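Local coordinates for protein dihydropteroate synthase (Clostridioides difficile, PDB 6PZ2) that catalyses the condensation of p-aminobenzoic acid with a dihydropterin pyrophosphate to give dihydropteroate, a step of folate synthesis, at residues V111-V114 with W115-K119; K154-F157 with K158-E162; N19-P22 with D23-S26; N189-V192 with L193-N197; E229-I232 with A233-L237. One frame throughout, in Å; residues are numbered along the deposited sequence.

Along the chain the order is contact 3, contact 1, contact 2, contact 4, contact 5. All five belong to one TIM barrel with a parallel strand core. Contacts 3 and 1 sit where strands 13-19 and 110-113 pass into loops, and their centres are 22 Å apart. The other three lie on outer helices: contact 2 on 149-166, contact 4 on 186-195 and contact 5 on 228-240. Contact 1 touches contact 2, with centres 12 Å apart. Contacts 4 and 5 also touch, 13 Å apart between centres, and both meet the second subunit. The set thus runs from the pteroic acid pocket, reached by contact 1, to the dimer interface.

Contact 1: V111-V114 with W115-K119; sequences VNDV and WGLRK. With PT1 (pteroic acid), chain K.
Asp113 and Gly116 close a type I beta turn at the end of strand 110-113, with Gly116 N giving a hydrogen bond of 3.0 Å to Asp113 O. A type I' turn from Trp115 to Arg118 follows at once. The Asp113 side chain holds both turns. Its CG lies anti to the backbone N (chi1 -173°), which brings the carboxylate across the bend. OD1 of Asp113 accepts from Trp115 N at 2.8 Å, an Asx turn. OD2 of Asp113 accepts from Leu117 N at 2.9 Å. Both N-H groups come from above the carboxylate plane, 45° out of it for Trp115 and 72° for Leu117. A water gives a further bond to Asp113 OD2 and accepts from Lys119 N. Trp115 has Lys119 CE over the centre of one ring face, 3.8 Å above its plane. Tyr95 meets the Trp115 ring edge-to-face. On the pocket side, Asn112 reads the pterin with both ends of its amide. Asn112 OD1 accepts from N11 of pteroic acid at 2.8 Å, and Asn112 ND2 gives to pteroic acid N9 at 3.1 Å. Asn112 ND2 also bonds Asp53. Val114 CG1 packs 3.7 Å from pteroic acid N8. A strand end and its following loop forming a ligand pocket are characteristic of TIM barrels, and here they form part of the pterin site.

Contact 2: K154-F157 with K158-E162; sequences KDFF and KVSIE
Phe156 and Ser160 meet one helical turn apart. Ser160 OG lies 3.6 Å from Phe156 CE2 and approaches the ring obliquely. Its torsion places OG beside its own backbone N (chi1 -61°), on the flank of the helix that carries the ring. Below them Ser160 N gives a nearly straight hydrogen bond to Phe156 O, 3.0 Å long with an N-H...O angle of 173°. The neighbouring turns repeat the pattern. Lys158 N bonds Lys154 O at 3.0 Å, and Val159 N bonds Asp155 O at 3.1 Å. Val159 CG2 also rests 3.5 Å from Asp155 O. Ile161 CD1 lies 4.3 Å from Phe157 CB, but its place is doubtful. Lys158 bends its chain at chi2, so that CD passes 3.8 Å from Lys154 O. It does not pair with Asp155, whose salt bridge is with Lys147: Lys158 NZ stays 5.9 Å from Asp155 OD1.

In the second shell, Arg118 NE bonds Ser160 OG, Arg118 NH2 bonds Phe156 O, and the same guanidinium makes a cation-pi contact with Phe156. His138 meets that ring edge-to-face, and Ser160 OG also bonds Gly116 O, which fastens the loop of contact 1 to this helix. Helix 149-166 is the crossover helix of a beta-alpha-beta unit between strands 133-137 and 174-177, the repeating element of a TIM barrel.

Contact 3: N19-P22 with D23-S26; sequences NVTP and DSFS. With SO4 (sulfate ion), chain B.
Phe25 folds back over the residues just before it. Its CB lies 3.7 Å from Pro22 O. CG sits beside the backbone N and anti to the carbonyl carbon (chi1 -65°), which carries the ring back toward Val20. CD2 of Phe25 is 3.2 Å from Thr21 O, and CE2 of Phe25 is 3.6 Å from Val20 O. Val20 O and Pro22 O lie at the ring edge near its plane, while Thr21 O comes in obliquely. At the tip, CZ of Phe25 packs 4.1 Å from Val20 CB. Asn33 and Ile36 of helix 33-46 also touch this ring. A short 3-10 turn sets its position: Phe25 N bonds Pro22 O at 3.0 Å, and Ser24 N bonds Thr21 O at 2.9 Å. OG1 of Thr21 bonds OG of Ser24 at 2.8 Å, and either may donate. At the other end Asn19 ND2 gives a weak bond of 3.0 Å to O4 of a sulfate ion. Arg60, Arg247 and His249 also bond this sulfate, which probably came from the crystallisation liquor. The segment is the loop after the first strand of the TIM barrel, at an anion site consistent with binding of the substrate pyrophosphate in dihydropteroate synthases.

Contact 4: N189-V192 with L193-N197; sequences NIEV and LRRLN
A salt bridge between Glu191 and Arg195, four residues apart, lies on helix 186-195. The two side chains lie side by side and point the same way. OE2 of Glu191 accepts from Arg195 NH1 at 2.6 Å. The approach is on the anti side of the carboxylate, 26° out of its plane. The oxygen lies almost exactly in the guanidinium plane, at its edge. Only NH1 bonds OE2, and the carboxylate and guanidinium planes are 38° apart, so this is not a flat two-bond pair. The aliphatic parts also meet: Arg195 CD is 3.7 Å from Glu191 CG and 3.4 Å from Glu191 OE2.

Arg194 flanks Glu191 as well. A bend at chi3 (-50°) lays one face of the Arg194 guanidinium over Glu191 CA, which sits off centre toward the rim of that group. NH1 of Arg194 comes 3.6 Å from Ile190 CG2. This placement is less certain, since Arg194 has two conformers. Its NE bonds Ile264 O of the second subunit, and Ile190 packs on Ala263 of that subunit.

Beneath, Leu193 N bonds Asn189 O at 3.0 Å and Arg194 N bonds Ile190 O at 2.8 Å. Arg195 N shares its proton: it bonds Glu191 O at 2.9 Å and, weakly, Val192 O at 3.3 Å. Asn189 turns away and bonds Gly181 N through OD1. Arg195 has two more acidic partners, Asp148 at NH1 and Glu198 at NE. Three carboxylates round one guanidinium would favour its positive charge and limit its rotation.

Contact 5: E229-I232 with A233-L237; sequences EGTI and ATTVL
Thr231, Thr234 and Thr235 form the tight side of helix 228-240, one of the outer helices of the TIM barrel. Thr231 O accepts two hydrogen bonds. Thr235 N gives one at 2.8 Å, nearly straight at 167°. Thr234 OG1 gives the other, also 2.8 Å, from a direction only 19° out of the carbonyl plane. The torsion of Thr234 (chi1 64°) sets the hydroxyl between its own N and carbonyl carbon, within reach of the carbonyl three residues back. Its methyl CG2 meanwhile sits 3.4 Å from Gly230 O. Thr210 is a further partner of Thr234 OG1 and Asn254 holds Thr235 OG1, which satisfies these buried hydroxyls and ties the helix to a loop and to helix 251-265.

The other side is apolar and looser within the helix. The side chains of Ile232 and Val236 meet through methyl groups, while Val236 N bonds Ile232 O. Both also face the second subunit at the dimer interface, where Ile232 packs on Ile232 and Val236 on Leu237 of that chain. Glu229 is partly exposed, while Ile232 and Val236 are buried; its side chain turns away from the following turn to touch Met256 of the second subunit. Backbone bonds continue beneath, with Ala233 N 3.0 Å from Glu229 O. On the loose side, Ile232 CG2 and Val236 CG2 stand 4.2 Å apart.

Contact 1: V111-V114 with W115-K119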
# COMPACT_ATOMS: atom_id res chain seq x y z
N VAL A 111 -13.25 -17.54 -17.39
CA VAL A 111 -13.02 -18.68 -16.56
C VAL A 111 -11.71 -18.38 -15.81
O VAL A 111 -10.69 -18.13 -16.40
CB VAL A 111 -12.92 -19.98 -17.39
CG1 VAL A 111 -12.52 -21.17 -16.52
CG2 VAL A 111 -14.21 -20.28 -18.14
N ASN A 112 -11.78 -18.47 -14.51
CA ASN A 112 -10.67 -18.34 -13.66
C ASN A 112 -10.20 -19.75 -13.26
O ASN A 112 -10.71 -20.30 -12.28
CB ASN A 112 -11.05 -17.50 -12.44
CG ASN A 112 -9.89 -17.31 -11.47
OD1 ASN A 112 -8.75 -17.44 -11.90
ND2 ASN A 112 -10.19 -17.04 -10.20
N ASP A 113 -9.18 -20.26 -13.92
CA ASP A 113 -8.75 -21.65 -13.67
C ASP A 113 -7.50 -21.69 -12.80
O ASP A 113 -6.41 -21.45 -13.30
CB ASP A 113 -8.44 -22.33 -15.00
CG ASP A 113 -8.14 -23.82 -14.88
OD1 ASP A 113 -7.97 -24.31 -13.75
OD2 ASP A 113 -8.14 -24.48 -15.93
N VAL A 114 -7.63 -22.15 -11.56
CA VAL A 114 -6.50 -22.20 -10.63
C VAL A 114 -5.60 -23.40 -10.90
O VAL A 114 -4.67 -23.61 -10.12
CB VAL A 114 -6.94 -22.22 -9.15
CG1 VAL A 114 -7.75 -20.98 -8.78
CG2 VAL A 114 -7.69 -23.50 -8.80
N TRP A 115 -5.84 -24.15 -11.97
CA TRP A 115 -4.85 -25.15 -12.44
C TRP A 115 -4.34 -24.82 -13.84
O TRP A 115 -3.58 -25.56 -14.43
CB TRP A 115 -5.46 -26.55 -12.37
CG TRP A 115 -5.30 -27.11 -11.00
CD1 TRP A 115 -6.24 -27.24 -10.02
CD2 TRP A 115 -4.07 -27.58 -10.44
NE1 TRP A 115 -5.67 -27.78 -8.89
CE2 TRP A 115 -4.34 -27.98 -9.12
CE3 TRP A 115 -2.77 -27.68 -10.95
CZ2 TRP A 115 -3.35 -28.48 -8.28
CZ3 TRP A 115 -1.79 -28.21 -10.13
CH2 TRP A 115 -2.09 -28.60 -8.82
N GLY A 116 -4.73 -23.67 -14.38
CA GLY A 116 -4.07 -23.17 -15.58
C GLY A 116 -4.18 -24.13 -16.75
O GLY A 116 -3.23 -24.31 -17.51
N LEU A 117 -5.38 -24.70 -16.86
CA LEU A 117 -5.85 -25.55 -17.91
C LEU A 117 -5.28 -26.96 -17.72
O LEU A 117 -5.47 -27.75 -18.60
CB LEU A 117 -5.47 -25.04 -19.30
CG LEU A 117 -5.83 -23.60 -19.61
CD1 LEU A 117 -5.36 -23.24 -21.00
CD2 LEU A 117 -7.33 -23.37 -19.49
N ARG A 118 -4.62 -27.28 -16.62
CA ARG A 118 -3.96 -28.60 -16.53
C ARG A 118 -4.82 -29.65 -15.83
O ARG A 118 -4.41 -30.79 -15.79
CB ARG A 118 -2.67 -28.52 -15.70
CG ARG A 118 -1.61 -27.56 -16.23
CD ARG A 118 -1.33 -27.61 -17.71
NE ARG A 118 -0.29 -26.69 -18.14
CZ ARG A 118 1.00 -26.85 -17.85
NH1 ARG A 118 1.41 -28.01 -17.35
NH2 ARG A 118 1.85 -25.86 -18.05
N LYS A 119 -5.90 -29.31 -15.14
CA LYS A 119 -6.56 -30.33 -14.36
C LYS A 119 -7.66 -30.97 -15.20
O LYS A 119 -8.00 -32.08 -14.94
CB LYS A 119 -7.17 -29.81 -13.05
CG LYS A 119 -6.97 -30.73 -11.85
CD LYS A 119 -5.64 -31.47 -11.89
CE LYS A 119 -4.84 -31.49 -10.61
NZ LYS A 119 -3.40 -31.74 -10.89
C2 PT1 K . -5.60 -16.45 -6.88
C3 PT1 K . -6.63 -17.21 -6.19
C5 PT1 K . -7.76 -17.59 -7.04
N6 PT1 K . -6.62 -17.55 -4.87
C7 PT1 K . -6.75 -16.58 -8.90
N9 PT1 K . -7.74 -17.28 -8.33
C10 PT1 K . -7.62 -18.27 -4.35
N11 PT1 K . -6.79 -16.25 -10.21
C12 PT1 K . -8.69 -18.67 -5.17
C21 PT1 K . -3.12 -19.35 1.91
O22 PT1 K . -1.92 -19.63 1.80
O1 PT1 K . -4.50 -16.03 -6.23
N4 PT1 K . -5.68 -16.19 -8.20
N8 PT1 K . -8.76 -18.30 -6.47
C13 PT1 K . -7.57 -18.66 -2.89
N14 PT1 K . -6.39 -19.49 -2.69
C15 PT1 K . -5.67 -19.47 -1.55
C16 PT1 K . -6.14 -18.90 -0.36
C17 PT1 K . -4.38 -19.99 -1.58
C18 PT1 K . -5.32 -18.90 0.77
C19 PT1 K . -3.56 -19.99 -0.46
C20 PT1 K . -4.03 -19.43 0.72
O23 PT1 K . -3.56 -18.96 2.99
O HOH W 1 -8.19 -27.29 -15.42

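Contact 2: K154-F157 with K158-E162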
# COMPACT_ATOMS: atom_id res chain seq x y z
N LYS A 154 7.21 -19.21 -15.77
CA LYS A 154 7.08 -18.76 -17.16
C LYS A 154 6.98 -19.95 -18.12
O LYS A 154 6.26 -19.87 -19.12
CB LYS A 154 8.27 -17.88 -17.56
CG LYS A 154 8.22 -16.45 -17.03
CD LYS A 154 9.50 -15.73 -17.35
CE LYS A 154 9.43 -14.23 -17.19
NZ LYS A 154 10.67 -13.60 -17.70
N ASP A 155 7.72 -21.01 -17.85
CA ASP A 155 7.67 -22.23 -18.67
C ASP A 155 6.24 -22.80 -18.66
O ASP A 155 5.67 -23.20 -19.69
CB ASP A 155 8.63 -23.30 -18.15
CG ASP A 155 10.11 -23.05 -18.45
OD1 ASP A 155 10.39 -22.19 -19.31
OD2 ASP A 155 10.97 -23.71 -17.83
N PHE A 156 5.67 -22.85 -17.45
CA PHE A 156 4.33 -23.34 -17.22
C PHE A 156 3.33 -22.50 -18.02
O PHE A 156 2.49 -23.06 -18.71
CB PHE A 156 4.01 -23.30 -15.73
CG PHE A 156 2.61 -23.69 -15.35
CD1 PHE A 156 2.36 -24.93 -14.76
CD2 PHE A 156 1.56 -22.81 -15.53
CE1 PHE A 156 1.07 -25.28 -14.40
CE2 PHE A 156 0.26 -23.17 -15.19
CZ PHE A 156 0.02 -24.40 -14.62
N PHE A 157 3.48 -21.18 -17.98
CA PHE A 157 2.57 -20.35 -18.76
C PHE A 157 2.69 -20.63 -20.26
O PHE A 157 1.69 -20.58 -20.96
CB PHE A 157 2.81 -18.85 -18.51
CG PHE A 157 2.39 -18.38 -17.15
CD1 PHE A 157 3.07 -17.34 -16.53
CD2 PHE A 157 1.30 -18.92 -16.50
CE1 PHE A 157 2.68 -16.87 -15.29
CE2 PHE A 157 0.89 -18.44 -15.27
CZ PHE A 157 1.59 -17.42 -14.67
N LYS A 158 3.89 -20.90 -20.73
CA LYS A 158 4.12 -21.10 -22.14
C LYS A 158 3.37 -22.35 -22.61
O LYS A 158 2.73 -22.35 -23.64
CB LYS A 158 5.60 -21.31 -22.47
CG LYS A 158 6.22 -20.22 -23.31
CD LYS A 158 6.08 -18.82 -22.74
CE LYS A 158 7.00 -17.83 -23.41
NZ LYS A 158 8.41 -18.09 -23.04
N VAL A 159 3.48 -23.40 -21.83
CA VAL A 159 2.78 -24.63 -22.15
C VAL A 159 1.26 -24.43 -22.12
O VAL A 159 0.56 -24.89 -23.02
CB VAL A 159 3.20 -25.74 -21.18
CG1 VAL A 159 2.28 -26.94 -21.30
CG2 VAL A 159 4.67 -26.12 -21.37
N SER A 160 0.73 -23.81 -21.07
CA SER A 160 -0.72 -23.57 -20.94
C SER A 160 -1.19 -22.65 -22.07
O SER A 160 -2.27 -22.85 -22.60
CB SER A 160 -1.07 -23.01 -19.58
OG SER A 160 -0.70 -23.93 -18.55
N ILE A 161 -0.37 -21.70 -22.47
CA ILE A 161 -0.79 -20.77 -23.54
C ILE A 161 -0.87 -21.55 -24.86
O ILE A 161 -1.76 -21.33 -25.68
CB ILE A 161 0.17 -19.57 -23.65
CG1 ILE A 161 0.09 -18.67 -22.42
CG2 ILE A 161 -0.08 -18.77 -24.94
CD1 ILE A 161 1.21 -17.65 -22.35
N GLU A 162 0.06 -22.48 -25.06
CA GLU A 162 0.04 -23.29 -26.29
C GLU A 162 -1.17 -24.22 -26.31
O GLU A 162 -1.81 -24.34 -27.37
CB GLU A 162 1.37 -24.03 -26.48
CG GLU A 162 2.36 -23.17 -27.25
CD GLU A 162 3.82 -23.62 -27.23
OE1 GLU A 162 4.07 -24.81 -26.93
OE2 GLU A 162 4.70 -22.77 -27.51

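Contact 3: N19-P22 with D23-S26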
# COMPACT_ATOMS: atom_id res chain seq x y z
N ASN A 19 -17.53 -16.28 -2.73
CA ASN A 19 -17.54 -17.73 -2.48
C ASN A 19 -18.92 -18.15 -1.97
O ASN A 19 -19.45 -17.52 -1.09
CB ASN A 19 -16.48 -18.16 -1.45
CG ASN A 19 -15.06 -18.03 -2.00
OD1 ASN A 19 -14.76 -18.53 -3.09
ND2 ASN A 19 -14.19 -17.34 -1.27
N VAL A 20 -19.49 -19.22 -2.51
CA VAL A 20 -20.85 -19.60 -2.13
C VAL A 20 -20.86 -21.06 -1.68
O VAL A 20 -21.89 -21.70 -1.76
CB VAL A 20 -21.86 -19.35 -3.26
CG1 VAL A 20 -21.96 -17.87 -3.60
CG2 VAL A 20 -21.56 -20.15 -4.52
N THR A 21 -19.72 -21.54 -1.19
CA THR A 21 -19.72 -22.78 -0.42
C THR A 21 -20.58 -22.60 0.84
O THR A 21 -20.80 -21.47 1.32
CB THR A 21 -18.31 -23.19 0.03
OG1 THR A 21 -17.71 -22.13 0.78
CG2 THR A 21 -17.39 -23.49 -1.13
N PRO A 22 -21.01 -23.72 1.42
CA PRO A 22 -21.79 -23.71 2.67
C PRO A 22 -21.11 -22.96 3.83
O PRO A 22 -21.78 -22.12 4.45
CB PRO A 22 -22.01 -25.18 3.04
CG PRO A 22 -21.91 -25.91 1.72
CD PRO A 22 -21.06 -25.04 0.81
N ASP A 23 -19.82 -23.22 4.08
CA ASP A 23 -19.01 -22.53 5.14
C ASP A 23 -19.00 -21.02 4.88
O ASP A 23 -18.62 -20.26 5.76
CB ASP A 23 -17.51 -22.88 5.22
CG ASP A 23 -16.69 -22.02 6.20
OD1 ASP A 23 -17.04 -22.00 7.41
OD2 ASP A 23 -15.71 -21.34 5.77
N SER A 24 -19.30 -20.56 3.67
CA SER A 24 -19.23 -19.11 3.43
C SER A 24 -20.42 -18.42 4.10
O SER A 24 -20.43 -17.21 4.16
CB SER A 24 -19.22 -18.74 1.96
OG SER A 24 -18.26 -19.47 1.22
N PHE A 25 -21.46 -19.14 4.54
CA PHE A 25 -22.71 -18.50 5.03
C PHE A 25 -22.84 -18.73 6.53
O PHE A 25 -22.34 -19.76 7.01
CB PHE A 25 -23.93 -19.10 4.31
CG PHE A 25 -23.96 -18.82 2.83
CD1 PHE A 25 -24.43 -17.61 2.35
CD2 PHE A 25 -23.43 -19.73 1.93
CE1 PHE A 25 -24.39 -17.32 1.00
CE2 PHE A 25 -23.44 -19.46 0.58
CZ PHE A 25 -23.91 -18.25 0.11
N SER A 26 -23.53 -17.85 7.27
CA SER A 26 -23.87 -18.12 8.69
C SER A 26 -24.61 -19.46 8.83
O SER A 26 -24.37 -20.23 9.76
CB SER A 26 -24.72 -17.02 9.28
OG SER A 26 -24.23 -15.75 8.90
S SO4 B . -10.33 -16.94 -1.07
O1 SO4 B . -9.66 -18.06 -0.37
O2 SO4 B . -10.82 -17.40 -2.39
O3 SO4 B . -9.37 -15.83 -1.27
O4 SO4 B . -11.47 -16.46 -0.26

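Contact 4: N189-V192 with L193-N197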
# COMPACT_ATOMS: atom_id res chain seq x y z
N ASN A 189 6.82 -17.44 -2.08
CA ASN A 189 5.76 -16.45 -2.31
C ASN A 189 6.34 -15.03 -2.29
O ASN A 189 6.04 -14.20 -3.18
CB ASN A 189 4.65 -16.60 -1.27
CG ASN A 189 3.73 -17.77 -1.55
OD1 ASN A 189 3.34 -17.97 -2.70
ND2 ASN A 189 3.42 -18.55 -0.53
N ILE A 190 7.19 -14.78 -1.29
CA ILE A 190 7.92 -13.49 -1.15
C ILE A 190 8.75 -13.21 -2.40
O ILE A 190 8.74 -12.11 -3.03
CB ILE A 190 8.76 -13.49 0.14
CG1 ILE A 190 7.86 -13.42 1.38
CG2 ILE A 190 9.81 -12.39 0.15
CD1 ILE A 190 6.97 -12.21 1.44
N GLU A 191 9.44 -14.24 -2.83
CA GLU A 191 10.32 -14.08 -3.96
C GLU A 191 9.54 -13.74 -5.23
O GLU A 191 9.95 -12.90 -6.05
CB GLU A 191 11.12 -15.37 -4.19
CG GLU A 191 11.95 -15.24 -5.45
CD GLU A 191 13.11 -16.20 -5.61
OE1 GLU A 191 13.19 -17.17 -4.82
OE2 GLU A 191 13.87 -15.99 -6.59
N VAL A 192 8.43 -14.45 -5.43
CA VAL A 192 7.57 -14.20 -6.61
C VAL A 192 7.01 -12.77 -6.57
O VAL A 192 6.95 -12.10 -7.61
CB VAL A 192 6.45 -15.26 -6.66
CG1 VAL A 192 5.36 -14.88 -7.64
CG2 VAL A 192 6.99 -16.66 -6.97
N LEU A 193 6.56 -12.30 -5.42
CA LEU A 193 6.06 -10.93 -5.26
C LEU A 193 7.18 -9.93 -5.59
O LEU A 193 6.95 -8.98 -6.35
CB LEU A 193 5.55 -10.76 -3.84
CG LEU A 193 4.22 -11.44 -3.52
CD1 LEU A 193 3.89 -11.32 -2.04
CD2 LEU A 193 3.09 -10.85 -4.35
N ARG A 194 8.38 -10.20 -5.07
CA ARG A 194 9.55 -9.33 -5.30
C ARG A 194 9.86 -9.28 -6.81
O ARG A 194 10.20 -8.23 -7.32
CB ARG A 194 10.73 -9.85 -4.47
CG ARG A 194 11.88 -8.88 -4.24
CD ARG A 194 13.14 -9.58 -3.73
NE ARG A 194 12.92 -10.46 -2.58
CZ ARG A 194 13.25 -11.75 -2.53
NH1 ARG A 194 13.00 -12.45 -1.43
NH2 ARG A 194 13.85 -12.32 -3.56
N ARG A 195 9.75 -10.41 -7.52
CA ARG A 195 10.22 -10.49 -8.91
C ARG A 195 9.06 -10.40 -9.92
O ARG A 195 9.25 -10.59 -11.11
CB ARG A 195 11.04 -11.77 -9.09
CG ARG A 195 12.27 -11.82 -8.18
CD ARG A 195 13.01 -13.15 -8.26
NE ARG A 195 13.48 -13.39 -9.62
CZ ARG A 195 13.93 -14.55 -10.05
NH1 ARG A 195 14.06 -15.52 -9.17
NH2 ARG A 195 14.15 -14.73 -11.34
N LEU A 196 7.88 -10.05 -9.45
CA LEU A 196 6.65 -10.18 -10.22
C LEU A 196 6.80 -9.46 -11.55
O LEU A 196 6.22 -9.92 -12.53
CB LEU A 196 5.47 -9.64 -9.41
CG LEU A 196 4.08 -9.91 -9.97
CD1 LEU A 196 3.83 -11.41 -10.07
CD2 LEU A 196 3.01 -9.27 -9.09
N ASN A 197 7.58 -8.38 -11.62
CA ASN A 197 7.67 -7.60 -12.86
C ASN A 197 8.31 -8.43 -13.98
O ASN A 197 8.13 -8.09 -15.16
CB ASN A 197 8.48 -6.30 -12.72
CG ASN A 197 9.97 -6.56 -12.55
OD1 ASN A 197 10.42 -7.15 -11.56
ND2 ASN A 197 10.73 -6.22 -13.59

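Contact 5: E229-I232 with A233-L237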
# COMPACT_ATOMS: atom_id res chain seq x y z
N GLU A 229 -4.00 -4.47 5.62
CA GLU A 229 -3.00 -3.50 5.19
C GLU A 229 -1.86 -4.26 4.49
O GLU A 229 -1.28 -3.71 3.55
CB GLU A 229 -2.48 -2.43 6.17
CG GLU A 229 -2.76 -2.54 7.64
CD GLU A 229 -4.18 -2.53 8.16
OE1 GLU A 229 -4.89 -1.53 7.95
OE2 GLU A 229 -4.54 -3.55 8.80
N GLY A 230 -1.62 -5.51 4.84
CA GLY A 230 -0.69 -6.33 4.04
C GLY A 230 -1.15 -6.53 2.61
O GLY A 230 -0.37 -6.48 1.65
N THR A 231 -2.45 -6.79 2.45
CA THR A 231 -2.99 -7.03 1.15
C THR A 231 -2.88 -5.75 0.32
O THR A 231 -2.49 -5.75 -0.86
CB THR A 231 -4.46 -7.46 1.27
OG1 THR A 231 -4.51 -8.67 2.03
CG2 THR A 231 -5.13 -7.55 -0.08
N ILE A 232 -3.21 -4.63 0.97
CA ILE A 232 -3.06 -3.33 0.28
C ILE A 232 -1.61 -3.14 -0.15
O ILE A 232 -1.36 -2.72 -1.27
CB ILE A 232 -3.59 -2.17 1.14
CG1 ILE A 232 -5.11 -2.27 1.24
CG2 ILE A 232 -3.15 -0.83 0.58
CD1 ILE A 232 -5.69 -1.27 2.19
N ALA A 233 -0.65 -3.56 0.67
CA ALA A 233 0.73 -3.41 0.26
C ALA A 233 0.99 -4.21 -1.02
O ALA A 233 1.64 -3.69 -1.96
CB ALA A 233 1.65 -3.84 1.38
N THR A 234 0.49 -5.44 -1.09
CA THR A 234 0.77 -6.28 -2.27
C THR A 234 -0.00 -5.76 -3.49
O THR A 234 0.49 -5.83 -4.62
CB THR A 234 0.44 -7.75 -2.00
OG1 THR A 234 -0.96 -7.85 -1.78
CG2 THR A 234 1.17 -8.30 -0.79
N THR A 235 -1.20 -5.25 -3.29
CA THR A 235 -1.91 -4.60 -4.39
C THR A 235 -1.04 -3.50 -4.99
O THR A 235 -0.88 -3.39 -6.20
CB THR A 235 -3.26 -4.05 -3.92
OG1 THR A 235 -4.14 -5.15 -3.72
CG2 THR A 235 -3.90 -3.09 -4.90
N VAL A 236 -0.48 -2.67 -4.13
CA VAL A 236 0.25 -1.44 -4.56
C VAL A 236 1.54 -1.81 -5.31
O VAL A 236 1.83 -1.29 -6.39
CB VAL A 236 0.52 -0.53 -3.34
CG1 VAL A 236 1.49 0.61 -3.63
CG2 VAL A 236 -0.79 0.03 -2.83
N LEU A 237 2.29 -2.73 -4.72
CA LEU A 237 3.53 -3.21 -5.31
C LEU A 237 3.24 -3.95 -6.61
O LEU A 237 4.00 -3.84 -7.59
CB LEU A 237 4.23 -4.13 -4.29
CG LEU A 237 4.68 -3.43 -3.01
CD1 LEU A 237 5.14 -4.42 -1.95
CD2 LEU A 237 5.79 -2.43 -3.30